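Local atomic coordinates of hypothetical protein (PDB entry 1QYI), a protein that is of unknown function but carries a haloacid dehalogenase (HAD)-like domain and is probably a hydrolase, perhaps a phosphatase. Residues Ile92-Ser97 against Thr156-Val161; Met105-Asp108 against Leu113-Gln116; Leu134-Asn139 against Glu152-Thr157. All coordinates share one frame; numbering follows the deposited sequence.

Contact 1 of 3, residues Ile92-Ser97 against Thr156-Val161; sequences ILKKLS and TTELHV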
loop_
_atom_site.group_PDB
_atom_site.type_symbol
_atom_site.label_atom_id
_atom_site.label_comp_id
_atom_site.label_asym_id
_atom_site.label_seq_id
_atom_site.Cartn_x
_atom_site.Cartn_y
_atom_site.Cartn_z
ATOM N N ILE A 92 -1.708 -2.091 -27.290
ATOM C CA ILE A 92 -0.828 -1.405 -28.226
ATOM C C ILE A 92 -0.094 -2.444 -29.084
ATOM O O ILE A 92 0.186 -2.205 -30.261
ATOM C CB ILE A 92 0.212 -0.520 -27.462
ATOM C CG1 ILE A 92 -0.520 0.512 -26.613
ATOM C CG2 ILE A 92 1.135 0.196 -28.440
ATOM C CD1 ILE A 92 0.388 1.350 -25.751
ATOM N N LEU A 93 0.212 -3.599 -28.498
ATOM C CA LEU A 93 0.915 -4.655 -29.221
ATOM C C LEU A 93 0.070 -5.347 -30.283
ATOM O O LEU A 93 0.611 -5.993 -31.181
ATOM C CB LEU A 93 1.443 -5.710 -28.254
ATOM C CG LEU A 93 2.547 -5.231 -27.328
ATOM C CD1 LEU A 93 2.800 -6.300 -26.291
ATOM C CD2 LEU A 93 3.806 -4.927 -28.119
ATOM N N LYS A 94 -1.247 -5.218 -30.183
ATOM C CA LYS A 94 -2.134 -5.843 -31.151
ATOM C C LYS A 94 -2.288 -4.949 -32.382
ATOM O O LYS A 94 -3.073 -5.242 -33.283
ATOM C CB LYS A 94 -3.495 -6.110 -30.504
ATOM C CG LYS A 94 -4.424 -6.991 -31.317
ATOM C CD LYS A 94 -5.691 -7.324 -30.540
ATOM C CE LYS A 94 -6.508 -6.077 -30.240
ATOM N NZ LYS A 94 -7.691 -6.375 -29.381
ATOM N N LYS A 95 -1.530 -3.855 -32.413
ATOM C CA LYS A 95 -1.567 -2.924 -33.534
ATOM C C LYS A 95 -0.330 -3.100 -34.421
ATOM O O LYS A 95 -0.255 -2.531 -35.511
ATOM C CB LYS A 95 -1.641 -1.477 -33.027
ATOM C CG LYS A 95 -2.845 -1.180 -32.141
ATOM C CD LYS A 95 -4.138 -1.055 -32.928
ATOM C CE LYS A 95 -4.240 0.297 -33.636
ATOM N NZ LYS A 95 -4.407 1.441 -32.673
ATOM N N LEU A 96 0.638 -3.885 -33.954
ATOM C CA LEU A 96 1.861 -4.138 -34.720
ATOM C C LEU A 96 1.739 -5.487 -35.422
ATOM O O LEU A 96 0.821 -6.262 -35.137
ATOM C CB LEU A 96 3.088 -4.161 -33.802
ATOM C CG LEU A 96 3.369 -2.979 -32.874
ATOM C CD1 LEU A 96 4.681 -3.235 -32.143
ATOM C CD2 LEU A 96 3.433 -1.685 -33.659
ATOM N N SER A 97 2.666 -5.765 -36.336
ATOM C CA SER A 97 2.663 -7.031 -37.072
ATOM C C SER A 97 3.101 -8.142 -36.127
ATOM O O SER A 97 3.750 -7.881 -35.115
ATOM C CB SER A 97 3.632 -6.978 -38.253
ATOM O OG SER A 97 4.974 -7.110 -37.826
ATOM N N THR A 156 -2.039 -14.208 -24.764
ATOM C CA THR A 156 -1.808 -15.251 -25.773
ATOM C C THR A 156 -2.859 -15.229 -26.882
ATOM O O THR A 156 -2.520 -15.316 -28.064
ATOM C CB THR A 156 -1.796 -16.681 -25.163
ATOM O OG1 THR A 156 -3.119 -17.036 -24.756
ATOM C CG2 THR A 156 -0.852 -16.759 -23.974
ATOM N N THR A 157 -4.131 -15.109 -26.500
ATOM C CA THR A 157 -5.219 -15.078 -27.480
ATOM C C THR A 157 -5.221 -13.777 -28.298
ATOM O O THR A 157 -5.462 -13.794 -29.507
ATOM C CB THR A 157 -6.612 -15.263 -26.809
ATOM O OG1 THR A 157 -6.841 -14.210 -25.867
ATOM C CG2 THR A 157 -6.693 -16.608 -26.087
ATOM N N GLU A 158 -4.944 -12.653 -27.643
ATOM C CA GLU A 158 -4.911 -11.363 -28.323
ATOM C C GLU A 158 -3.681 -11.198 -29.213
ATOM O O GLU A 158 -3.783 -10.771 -30.360
ATOM C CB GLU A 158 -4.957 -10.231 -27.298
ATOM C CG GLU A 158 -6.294 -10.103 -26.608
ATOM C CD GLU A 158 -7.412 -9.849 -27.591
ATOM O OE1 GLU A 158 -7.290 -8.885 -28.373
ATOM O OE2 GLU A 158 -8.405 -10.610 -27.583
ATOM N N LEU A 159 -2.516 -11.540 -28.681
ATOM C CA LEU A 159 -1.284 -11.418 -29.436
ATOM C C LEU A 159 -0.981 -12.639 -30.301
ATOM O O LEU A 159 0.048 -12.692 -30.973
ATOM C CB LEU A 159 -0.129 -11.143 -28.476
ATOM C CG LEU A 159 0.077 -9.669 -28.108
ATOM C CD1 LEU A 159 -1.253 -8.955 -27.902
ATOM C CD2 LEU A 159 0.932 -9.603 -26.856
ATOM N N HIS A 160 -1.898 -13.602 -30.297
ATOM C CA HIS A 160 -1.754 -14.834 -31.074
ATOM C C HIS A 160 -0.416 -15.517 -30.851
ATOM O O HIS A 160 0.238 -15.954 -31.797
ATOM C CB HIS A 160 -1.951 -14.558 -32.571
ATOM C CG HIS A 160 -3.381 -14.301 -32.949
ATOM N ND1 HIS A 160 -4.351 -15.270 -32.874
ATOM C CD2 HIS A 160 -4.000 -13.165 -33.349
ATOM C CE1 HIS A 160 -5.520 -14.742 -33.209
ATOM N NE2 HIS A 160 -5.334 -13.471 -33.499
ATOM N N VAL A 161 -0.018 -15.609 -29.588
ATOM C CA VAL A 161 1.235 -16.249 -29.225
ATOM C C VAL A 161 0.942 -17.312 -28.169
ATOM O O VAL A 161 -0.214 -17.506 -27.793
ATOM C CB VAL A 161 2.246 -15.218 -28.681
ATOM C CG1 VAL A 161 1.922 -14.875 -27.235
ATOM C CG2 VAL A 161 3.646 -15.753 -28.824
#
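The carboxylate of Glu158 is met at OE1 by the ammonium of Lys94, which comes in nearly along the C-O axis; NZ of Lys94 and OE1 of Glu158 lie 2.7 Å apart, a salt bridge. The other flat group close by, the imidazole of His160, carries on one face the carbonyl of Thr157, with O of Thr157 3.8 Å above the ring centre. Lys94 reaches its partner by setting CG anti to the backbone N (chi1 -169°) and then bending at chi3 (63°). Its CG and CD run past the backbone carbonyl of Glu158 before NZ turns to the carboxylate, whose own chain is bent at chi2.

This is where two helices, 77-93 and 144-158, finish side by side. The chain leaves the first through a type I turn, Leu93 to Leu96. The second closes in Schellman fashion: His160 has positive phi, and Val161 N returns to Thr156 O at 2.9 Å.

On the apolar side, a methyl of each leucine does the touching: CD1 of Leu93 sits 3.8 Å from CD2 of Leu159, and that same methyl of Leu159 also nears CB of Leu93. Ile90, one turn back on helix 77-93, touches both Glu158 and Leu159, while Phe104 and Met105 of helix 98-106 pack on Leu93 and Leu159 respectively.

Contact 2 of 3, residues Met105-Asp108 against Leu113-Gln116; sequences MYQD and LKLQ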
loop_
_atom_site.group_PDB
_atom_site.type_symbol
_atom_site.label_atom_id
_atom_site.label_comp_id
_atom_site.label_asym_id
_atom_site.label_seq_id
_atom_site.Cartn_x
_atom_site.Cartn_y
_atom_site.Cartn_z
HETATM N N MSE A 105 8.486 -9.356 -27.537
HETATM C CA MSE A 105 8.208 -10.465 -26.623
HETATM C C MSE A 105 9.344 -11.465 -26.432
HETATM O O MSE A 105 9.363 -12.186 -25.436
HETATM C CB MSE A 105 6.965 -11.231 -27.090
HETATM C CG MSE A 105 5.693 -10.400 -27.199
HETATM SE SE MSE A 105 4.769 -10.121 -25.510
HETATM C CE MSE A 105 4.049 -11.909 -25.281
ATOM N N TYR A 106 10.292 -11.518 -27.362
ATOM C CA TYR A 106 11.366 -12.502 -27.247
ATOM C C TYR A 106 12.803 -12.004 -27.432
ATOM O O TYR A 106 13.748 -12.798 -27.394
ATOM C CB TYR A 106 11.080 -13.645 -28.230
ATOM C CG TYR A 106 9.722 -14.286 -28.030
ATOM C CD1 TYR A 106 9.472 -15.088 -26.920
ATOM C CD2 TYR A 106 8.673 -14.051 -28.922
ATOM C CE1 TYR A 106 8.212 -15.641 -26.695
ATOM C CE2 TYR A 106 7.403 -14.602 -28.704
ATOM C CZ TYR A 106 7.184 -15.392 -27.587
ATOM O OH TYR A 106 5.939 -15.923 -27.339
ATOM N N GLN A 107 12.972 -10.701 -27.635
ATOM C CA GLN A 107 14.304 -10.126 -27.826
ATOM C C GLN A 107 15.093 -10.249 -26.513
ATOM O O GLN A 107 14.535 -10.111 -25.418
ATOM C CB GLN A 107 14.190 -8.650 -28.253
ATOM C CG GLN A 107 15.260 -8.138 -29.240
ATOM C CD GLN A 107 15.041 -8.612 -30.681
ATOM O OE1 GLN A 107 15.613 -8.057 -31.629
ATOM N NE2 GLN A 107 14.218 -9.648 -30.847
ATOM N N ASP A 108 16.389 -10.523 -26.641
ATOM C CA ASP A 108 17.278 -10.682 -25.496
ATOM C C ASP A 108 17.453 -9.397 -24.690
ATOM O O ASP A 108 17.868 -9.448 -23.536
ATOM C CB ASP A 108 18.654 -11.176 -25.962
ATOM C CG ASP A 108 18.648 -12.642 -26.378
ATOM O OD1 ASP A 108 17.788 -13.037 -27.196
ATOM O OD2 ASP A 108 19.513 -13.400 -25.890
ATOM N N LEU A 113 14.034 -1.424 -22.394
ATOM C CA LEU A 113 14.552 -0.867 -23.636
ATOM C C LEU A 113 13.733 -1.333 -24.835
ATOM O O LEU A 113 13.660 -0.637 -25.842
ATOM C CB LEU A 113 16.018 -1.263 -23.818
ATOM C CG LEU A 113 16.975 -0.806 -22.705
ATOM C CD1 LEU A 113 18.313 -1.484 -22.896
ATOM C CD2 LEU A 113 17.134 0.718 -22.715
ATOM N N LYS A 114 13.120 -2.509 -24.731
ATOM C CA LYS A 114 12.307 -3.027 -25.822
ATOM C C LYS A 114 11.002 -2.240 -25.933
ATOM O O LYS A 114 10.351 -2.232 -26.984
ATOM C CB LYS A 114 12.009 -4.516 -25.627
ATOM C CG LYS A 114 13.253 -5.399 -25.757
ATOM C CD LYS A 114 12.923 -6.884 -25.867
ATOM C CE LYS A 114 12.188 -7.413 -24.643
ATOM N NZ LYS A 114 11.872 -8.867 -24.807
ATOM N N LEU A 115 10.619 -1.570 -24.851
ATOM C CA LEU A 115 9.399 -0.775 -24.869
ATOM C C LEU A 115 9.638 0.448 -25.754
ATOM O O LEU A 115 8.731 0.924 -26.440
ATOM C CB LEU A 115 9.014 -0.334 -23.448
ATOM C CG LEU A 115 8.358 -1.374 -22.517
ATOM C CD1 LEU A 115 8.260 -0.822 -21.100
ATOM C CD2 LEU A 115 6.972 -1.740 -23.037
ATOM N N GLN A 116 10.875 0.934 -25.758
ATOM C CA GLN A 116 11.244 2.107 -26.548
ATOM C C GLN A 116 11.229 1.909 -28.068
ATOM O O GLN A 116 11.479 2.850 -28.826
ATOM C CB GLN A 116 12.628 2.573 -26.123
ATOM C CG GLN A 116 12.751 2.755 -24.627
ATOM C CD GLN A 116 14.180 2.974 -24.185
ATOM O OE1 GLN A 116 14.449 3.226 -23.011
ATOM N NE2 GLN A 116 15.108 2.869 -25.124
#
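Lys114 meets Gln107 through one hydrogen bond. The polar part comes first: NZ of Lys114 donates to the backbone O of Gln107 at 3.0 Å, lying in the carbonyl plane on a lone pair, with a C=O...N angle of 129°. The same ammonium also donates to the backbone O of Phe104, so two carbonyls, one from the last turn of helix 98-106 and one from just past it, share one lysine. Between these two acceptors the ammonium passes close to the backbone of Met105 and Tyr106, 4.0 Å from Met105 C, without a bond to either residue.

The carbon contacts add little that is certain. Starting from helix 111-115, the Lys114 chain runs out extended at chi2 and turns at chi3 (-61°), which swings NZ to the carbonyl. On the way CD of Lys114 comes implausibly close to CB of Gln107, 3.2 Å, so the detail of that approach is doubtful. The Gln107 side chain begins toward Lys114, but a bend at chi2 (76°) carries its amide off elsewhere.

Behind this, Met105 (a selenomethionine) and Tyr106 both point from the backbone away from Lys114. CB of Met105 lies over one face of the Tyr106 ring, toward its rim, and the Tyr106 side chain also touches Asp163 in a loop.

An ammonium held by one carbonyl from the last turn of helix 98-106 and one from just beyond it would probably stay protonated and may offset some of the helix-end charge, tying helix 111-115 to the end of helix 98-106.

Contact 3 of 3, residues Leu134-Asn139 against Glu152-Thr157; sequences LQFLDN and EEFATT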
loop_
_atom_site.group_PDB
_atom_site.type_symbol
_atom_site.label_atom_id
_atom_site.label_comp_id
_atom_site.label_asym_id
_atom_site.label_seq_id
_atom_site.Cartn_x
_atom_site.Cartn_y
_atom_site.Cartn_z
ATOM N N LEU A 134 -10.872 -2.327 -17.364
ATOM C CA LEU A 134 -12.121 -2.571 -16.650
ATOM C C LEU A 134 -12.977 -3.574 -17.413
ATOM O O LEU A 134 -13.665 -4.398 -16.817
ATOM C CB LEU A 134 -12.891 -1.262 -16.486
ATOM C CG LEU A 134 -14.189 -1.343 -15.694
ATOM C CD1 LEU A 134 -13.880 -1.708 -14.253
ATOM C CD2 LEU A 134 -14.905 -0.011 -15.763
ATOM N N GLN A 135 -12.938 -3.486 -18.738
ATOM C CA GLN A 135 -13.703 -4.384 -19.589
ATOM C C GLN A 135 -12.916 -5.682 -19.762
ATOM O O GLN A 135 -13.271 -6.551 -20.558
ATOM C CB GLN A 135 -13.953 -3.731 -20.941
ATOM C CG GLN A 135 -14.696 -2.406 -20.843
ATOM C CD GLN A 135 -14.770 -1.689 -22.176
ATOM O OE1 GLN A 135 -15.507 -0.717 -22.328
ATOM N NE2 GLN A 135 -13.997 -2.163 -23.148
ATOM N N PHE A 136 -11.834 -5.796 -19.004
ATOM C CA PHE A 136 -10.998 -6.978 -19.027
ATOM C C PHE A 136 -11.387 -7.858 -17.841
ATOM O O PHE A 136 -11.497 -9.074 -17.969
ATOM C CB PHE A 136 -9.522 -6.577 -18.923
ATOM C CG PHE A 136 -8.626 -7.681 -18.436
ATOM C CD1 PHE A 136 -8.363 -8.793 -19.231
ATOM C CD2 PHE A 136 -8.068 -7.623 -17.162
ATOM C CE1 PHE A 136 -7.558 -9.829 -18.760
ATOM C CE2 PHE A 136 -7.265 -8.652 -16.683
ATOM C CZ PHE A 136 -7.009 -9.758 -17.482
ATOM N N LEU A 137 -11.601 -7.223 -16.692
ATOM C CA LEU A 137 -11.955 -7.918 -15.457
ATOM C C LEU A 137 -13.393 -8.433 -15.440
ATOM O O LEU A 137 -13.758 -9.240 -14.586
ATOM C CB LEU A 137 -11.723 -6.983 -14.263
ATOM C CG LEU A 137 -10.355 -6.292 -14.199
ATOM C CD1 LEU A 137 -10.417 -5.172 -13.200
ATOM C CD2 LEU A 137 -9.270 -7.287 -13.853
ATOM N N ASP A 138 -14.199 -7.954 -16.386
ATOM C CA ASP A 138 -15.604 -8.341 -16.521
ATOM C C ASP A 138 -15.876 -9.760 -16.055
ATOM O O ASP A 138 -16.724 -9.981 -15.194
ATOM C CB ASP A 138 -16.048 -8.188 -17.977
ATOM C CG ASP A 138 -16.461 -6.767 -18.308
ATOM O OD1 ASP A 138 -16.571 -6.436 -19.512
ATOM O OD2 ASP A 138 -16.702 -5.987 -17.353
ATOM N N ASN A 139 -15.166 -10.721 -16.634
ATOM C CA ASN A 139 -15.338 -12.119 -16.253
ATOM C C ASN A 139 -14.008 -12.721 -15.808
ATOM O O ASN A 139 -13.314 -13.368 -16.589
ATOM C CB ASN A 139 -15.931 -12.920 -17.421
ATOM C CG ASN A 139 -15.106 -12.803 -18.691
ATOM O OD1 ASN A 139 -14.108 -12.079 -18.734
ATOM N ND2 ASN A 139 -15.521 -13.515 -19.737
ATOM N N GLU A 152 -2.675 -13.604 -18.558
ATOM C CA GLU A 152 -1.795 -14.388 -19.430
ATOM C C GLU A 152 -2.528 -14.981 -20.636
ATOM O O GLU A 152 -2.020 -14.964 -21.761
ATOM C CB GLU A 152 -1.145 -15.510 -18.624
ATOM C CG GLU A 152 -0.026 -16.241 -19.330
ATOM C CD GLU A 152 0.776 -17.090 -18.367
ATOM O OE1 GLU A 152 0.206 -18.044 -17.791
ATOM O OE2 GLU A 152 1.975 -16.793 -18.167
ATOM N N GLU A 153 -3.723 -15.507 -20.383
ATOM C CA GLU A 153 -4.556 -16.096 -21.421
ATOM C C GLU A 153 -4.964 -15.015 -22.408
ATOM O O GLU A 153 -5.022 -15.244 -23.612
ATOM C CB GLU A 153 -5.800 -16.732 -20.780
ATOM C CG GLU A 153 -7.024 -16.874 -21.691
ATOM C CD GLU A 153 -7.041 -18.154 -22.506
ATOM O OE1 GLU A 153 -6.137 -18.343 -23.353
ATOM O OE2 GLU A 153 -7.963 -18.978 -22.287
ATOM N N PHE A 154 -5.247 -13.831 -21.881
ATOM C CA PHE A 154 -5.653 -12.695 -22.697
ATOM C C PHE A 154 -4.539 -12.300 -23.655
ATOM O O PHE A 154 -4.785 -12.024 -24.829
ATOM C CB PHE A 154 -5.984 -11.514 -21.790
ATOM C CG PHE A 154 -6.554 -10.333 -22.508
ATOM C CD1 PHE A 154 -7.850 -10.370 -23.010
ATOM C CD2 PHE A 154 -5.802 -9.176 -22.671
ATOM C CE1 PHE A 154 -8.392 -9.267 -23.659
ATOM C CE2 PHE A 154 -6.333 -8.068 -23.320
ATOM C CZ PHE A 154 -7.630 -8.114 -23.815
ATOM N N ALA A 155 -3.313 -12.264 -23.145
ATOM C CA ALA A 155 -2.165 -11.899 -23.959
ATOM C C ALA A 155 -1.908 -12.915 -25.071
ATOM O O ALA A 155 -1.602 -12.530 -26.198
ATOM C CB ALA A 155 -0.935 -11.752 -23.077
ATOM N N THR A 156 -2.039 -14.208 -24.764
ATOM C CA THR A 156 -1.808 -15.251 -25.773
ATOM C C THR A 156 -2.859 -15.229 -26.882
ATOM O O THR A 156 -2.520 -15.316 -28.064
ATOM C CB THR A 156 -1.796 -16.681 -25.163
ATOM O OG1 THR A 156 -3.119 -17.036 -24.756
ATOM C CG2 THR A 156 -0.852 -16.759 -23.974
ATOM N N THR A 157 -4.131 -15.109 -26.500
ATOM C CA THR A 157 -5.219 -15.078 -27.480
ATOM C C THR A 157 -5.221 -13.777 -28.298
ATOM O O THR A 157 -5.462 -13.794 -29.507
ATOM C CB THR A 157 -6.612 -15.263 -26.809
ATOM O OG1 THR A 157 -6.841 -14.210 -25.867
ATOM C CG2 THR A 157 -6.693 -16.608 -26.087
#
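Just ahead of Phe154, the residue that packs on Phe136, the carbonyl oxygen of Glu153 accepts two bonds. One is the ordinary helical bond from Thr157 N, 3.0 Å from Glu153 O. The other comes from the side chain of Thr156, whose OG1 lies 2.9 Å from Glu153 O and tilts 30° out of the carbonyl plane. Both donors reach the oxygen from the same face of that plane. The second bond fixes the rotation of the Thr156 side chain against its own helix, so this polar group is satisfied within helix 144-158 rather than across the contact.

What crosses between Leu134-Asn139 and Glu152-Thr157 is aromatic. Phe136 turns an edge toward a face of Phe154 in a T-shaped pair, centroids 5.3 Å apart and planes at 63°, tilted well short of perpendicular. CD1 of Phe136 stands 4.0 Å above the plane of the Phe154 ring, displaced toward its rim near CG and CD1. A separate apolar contact joins CE1 of Phe136 to CB of Phe154 at 3.8 Å. Phe136 therefore leans over the root of the other ring instead of its far end. Both phenylalanines send CG anti to their backbone N, Phe154 with chi1 -174°, and each starts toward the opposite segment, which lets the rings meet although the nearest CA atoms, those of Phe136 and Phe154, are 8.6 Å apart.

Ile87 and Ile90 of helix 77-93 touch Phe136 and Phe154 respectively, and Ala150 and Leu151 also pack on Phe136. An edge-to-face aromatic pair thus joins the short, irregular helix 134-137 to the long helix 144-158 inside an all-helical region, consistent with the cap inserted after the first strand in many HAD proteins.

How the contacts relate
All three contacts lie on the same side of the chain's centre, in the helical region that follows strand 3-6 and precedes strand 233-237 of the parallel sheet. Contacts 1 and 3 both use helix 144-158, share Thr156 and Thr157, and have centres about 13 Å apart. Contact 2 is nested along the chain within the loop closed by contact 1; their centres are about 15 Å apart, and they touch through helix 98-106, which follows helix 77-93 in the chain. Contacts 2 and 3 come in series, centres about 22 Å apart, without touching. Helix 144-158 thus links an aromatic contact to a charged one, in what is probably a cap domain.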